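PDB 4O5P: DUF2235 domain-containing protein, which probably hydrolyses phospholipids of target-cell membranes as the type VI secretion effector Tle1, an enzyme of the alpha/beta-hydrolase clan. Local coordinates for residues A[358-363]-A[689-694]. Numbering follows the deposited sequence.
Sequences GRRTGP and FDNESN
Arg360, in the loop after strand 346-353, reaches Asp690 and Asn691, the two central residues of a type II' beta turn from Phe689 to Glu692; the backbones stay well apart, the CA atoms of Arg360 and Asn691 9.9 Å apart. Extended from CG to NE, the arginine side chain crosses that gap. Its NH2 makes a salt bridge with Asp690, NH2 to OD2 3.0 Å, nearly straight at 165°. OD2 lies in the guanidinium plane, yet NH2 approaches from above the plane of the carboxylate, the two groups being turned 51° apart. A second bond, from Arg360 NE to the same Asp690 OD2, is weak at 3.4 Å. The Asn691 amide stacks over one guanidinium face, planes 24° apart, with CG offset toward the rim, 3.3 Å from Arg360 NE. A water accepts from NE and donates to both Asp690 OD2 and Asn691 OD1. Asn691 ND2 is hydrogen-bonded to Asp781 OD1, and Arg307 forms another salt bridge with Asp690 OD2. Two arginines sharing one carboxylate oxygen would be expected to favour ionised Asp690; salt bridge, stacked amide and shared water together join a loop of the Tle1-like catalytic region to a beta-hairpin turn of the C-terminal region.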
ATOM      1  N   GLY A 358     -21.912  -1.571 -17.294  1.00 47.60           N
ATOM      2  CA  GLY A 358     -21.300  -0.406 -16.690  1.00 45.65           C
ATOM      3  C   GLY A 358     -22.014  -0.219 -15.363  1.00 43.44           C
ATOM      4  O   GLY A 358     -21.483   0.381 -14.426  1.00 40.82           O
ATOM      5  N   ARG A 359     -23.227  -0.770 -15.295  1.00 41.64           N
ATOM      6  CA  ARG A 359     -24.123  -0.618 -14.148  1.00 38.86           C
ATOM      7  C   ARG A 359     -23.917  -1.675 -13.064  1.00 34.97           C
ATOM      8  O   ARG A 359     -23.754  -2.868 -13.354  1.00 35.51           O
ATOM      9  CB  ARG A 359     -25.578  -0.656 -14.624  1.00 42.15           C
ATOM     10  CG  ARG A 359     -26.608  -0.419 -13.523  1.00 48.61           C
ATOM     11  CD  ARG A 359     -27.955   0.025 -14.096  1.00 53.22           C
ATOM     12  NE  ARG A 359     -28.809  -1.096 -14.494  1.00 57.86           N
ATOM     13  CZ  ARG A 359     -29.765  -1.012 -15.416  1.00 57.86           C
ATOM     14  NH1 ARG A 359     -29.981   0.133 -16.049  1.00 52.88           N
ATOM     15  NH2 ARG A 359     -30.499  -2.073 -15.717  1.00 58.21           N
ATOM     16  N   ARG A 360     -23.940  -1.233 -11.811  1.00 35.18           N
ATOM     17  CA  ARG A 360     -23.797  -2.146 -10.683  1.00 30.90           C
ATOM     18  C   ARG A 360     -25.127  -2.748 -10.266  1.00 29.12           C
ATOM     19  O   ARG A 360     -26.142  -2.054 -10.166  1.00 32.96           O
ATOM     20  CB  ARG A 360     -23.136  -1.446  -9.488  1.00 27.34           C
ATOM     21  CG  ARG A 360     -21.622  -1.304  -9.610  1.00 26.47           C
ATOM     22  CD  ARG A 360     -21.111  -0.130  -8.769  1.00 24.20           C
ATOM     23  NE  ARG A 360     -19.662  -0.017  -8.859  1.00 18.30           N
ATOM     24  CZ  ARG A 360     -19.024   0.918  -9.554  1.00 21.42           C
ATOM     25  NH1 ARG A 360     -19.704   1.828 -10.239  1.00 21.78           N
ATOM     26  NH2 ARG A 360     -17.699   0.930  -9.589  1.00 20.09           N
ATOM     27  N   THR A 361     -25.114  -4.050 -10.020  1.00 28.38           N
ATOM     28  CA  THR A 361     -26.308  -4.752  -9.572  1.00 28.78           C
ATOM     29  C   THR A 361     -25.927  -5.729  -8.475  1.00 27.52           C
ATOM     30  O   THR A 361     -24.846  -6.332  -8.514  1.00 31.29           O
ATOM     31  CB  THR A 361     -26.977  -5.511 -10.738  1.00 27.66           C
ATOM     32  OG1 THR A 361     -27.398  -4.574 -11.740  1.00 29.00           O
ATOM     33  CG2 THR A 361     -28.178  -6.276 -10.256  1.00 26.44           C
ATOM     34  N   GLY A 362     -26.816  -5.894  -7.500  1.00 31.46           N
ATOM     35  CA  GLY A 362     -26.628  -6.884  -6.457  1.00 27.41           C
ATOM     36  C   GLY A 362     -25.855  -6.338  -5.273  1.00 26.74           C
ATOM     37  O   GLY A 362     -25.431  -5.178  -5.265  1.00 26.31           O
ATOM     38  N   PRO A 363     -25.660  -7.182  -4.259  1.00 27.41           N
ATOM     39  CA  PRO A 363     -24.940  -6.765  -3.050  1.00 26.75           C
ATOM     40  C   PRO A 363     -23.443  -6.698  -3.312  1.00 26.25           C
ATOM     41  O   PRO A 363     -22.955  -7.206  -4.335  1.00 22.30           O
ATOM     42  CB  PRO A 363     -25.237  -7.900  -2.071  1.00 25.17           C
ATOM     43  CG  PRO A 363     -25.406  -9.115  -2.953  1.00 25.38           C
ATOM     44  CD  PRO A 363     -26.070  -8.600  -4.213  1.00 25.84           C
ATOM     45  N   PHE A 689     -14.954  -0.475  -0.637  1.00 16.03           N
ATOM     46  CA  PHE A 689     -15.286  -1.692  -1.369  1.00 14.64           C
ATOM     47  C   PHE A 689     -15.656  -1.208  -2.764  1.00 18.01           C
ATOM     48  O   PHE A 689     -16.832  -0.930  -3.046  1.00 18.24           O
ATOM     49  CB  PHE A 689     -16.462  -2.454  -0.746  1.00 14.74           C
ATOM     50  CG  PHE A 689     -16.385  -2.611   0.749  1.00 17.90           C
ATOM     51  CD1 PHE A 689     -16.892  -1.624   1.596  1.00 15.77           C
ATOM     52  CD2 PHE A 689     -15.867  -3.768   1.314  1.00 16.05           C
ATOM     53  CE1 PHE A 689     -16.837  -1.785   2.978  1.00 13.61           C
ATOM     54  CE2 PHE A 689     -15.811  -3.928   2.691  1.00 15.26           C
ATOM     55  CZ  PHE A 689     -16.289  -2.937   3.517  1.00 11.84           C
ATOM     56  N   ASP A 690     -14.644  -1.068  -3.616  1.00 17.01           N
ATOM     57  CA  ASP A 690     -14.818  -0.446  -4.926  1.00 16.91           C
ATOM     58  C   ASP A 690     -15.352   0.978  -4.779  1.00 15.93           C
ATOM     59  O   ASP A 690     -14.659   1.838  -4.251  1.00 19.58           O
ATOM     60  CB  ASP A 690     -15.708  -1.310  -5.821  1.00 16.59           C
ATOM     61  CG  ASP A 690     -15.789  -0.797  -7.255  1.00 17.41           C
ATOM     62  OD1 ASP A 690     -15.019   0.114  -7.653  1.00 16.39           O
ATOM     63  OD2 ASP A 690     -16.627  -1.341  -8.000  1.00 20.82           O
ATOM     64  N   ASN A 691     -16.571   1.235  -5.242  1.00 16.41           N
ATOM     65  CA  ASN A 691     -17.122   2.579  -5.176  1.00 18.83           C
ATOM     66  C   ASN A 691     -17.713   2.900  -3.809  1.00 17.22           C
ATOM     67  O   ASN A 691     -17.967   4.057  -3.507  1.00 16.16           O
ATOM     68  CB  ASN A 691     -18.187   2.792  -6.264  1.00 18.17           C
ATOM     69  CG  ASN A 691     -19.377   1.861  -6.103  1.00 17.99           C
ATOM     70  OD1 ASN A 691     -19.209   0.678  -5.822  1.00 17.64           O
ATOM     71  ND2 ASN A 691     -20.585   2.396  -6.270  1.00 16.28           N
ATOM     72  N   GLU A 692     -17.933   1.871  -2.994  1.00 15.64           N
ATOM     73  CA  GLU A 692     -18.599   2.060  -1.701  1.00 15.92           C
ATOM     74  C   GLU A 692     -17.586   2.154  -0.561  1.00 17.11           C
ATOM     75  O   GLU A 692     -16.435   1.739  -0.711  1.00 17.37           O
ATOM     76  CB  GLU A 692     -19.568   0.894  -1.434  1.00 17.32           C
ATOM     77  CG  GLU A 692     -20.546   0.630  -2.574  1.00 18.60           C
ATOM     78  CD  GLU A 692     -21.564  -0.441  -2.237  1.00 19.70           C
ATOM     79  OE1 GLU A 692     -21.170  -1.561  -1.843  1.00 16.93           O
ATOM     80  OE2 GLU A 692     -22.772  -0.152  -2.357  1.00 26.30           O
ATOM     81  N   SER A 693     -18.019   2.687   0.582  1.00 16.40           N
ATOM     82  CA  SER A 693     -17.162   2.767   1.756  1.00 14.99           C
ATOM     83  C   SER A 693     -17.956   2.369   3.004  1.00 17.88           C
ATOM     84  O   SER A 693     -19.197   2.364   2.986  1.00 15.71           O
ATOM     85  CB  SER A 693     -16.578   4.191   1.904  1.00 15.21           C
ATOM     86  OG  SER A 693     -17.608   5.166   1.826  1.00 16.85           O
ATOM     87  N   ASN A 694     -17.255   2.036   4.089  1.00 15.64           N
ATOM     88  CA  ASN A 694     -17.940   1.651   5.327  1.00 15.69           C
ATOM     89  C   ASN A 694     -18.446   2.823   6.151  1.00 17.44           C
ATOM     90  O   ASN A 694     -19.256   2.642   7.058  1.00 22.24           O
ATOM     91  CB  ASN A 694     -17.063   0.734   6.201  1.00 12.17           C
ATOM     92  CG  ASN A 694     -15.781   1.421   6.691  1.00 18.18           C
ATOM     93  OD1 ASN A 694     -15.305   2.401   6.101  1.00 13.98           O
ATOM     94  ND2 ASN A 694     -15.210   0.892   7.771  1.00 15.15           N
TER
HETATM   95  O   HOH W   1     -18.948  -1.967  -6.640  1.00 16.96           O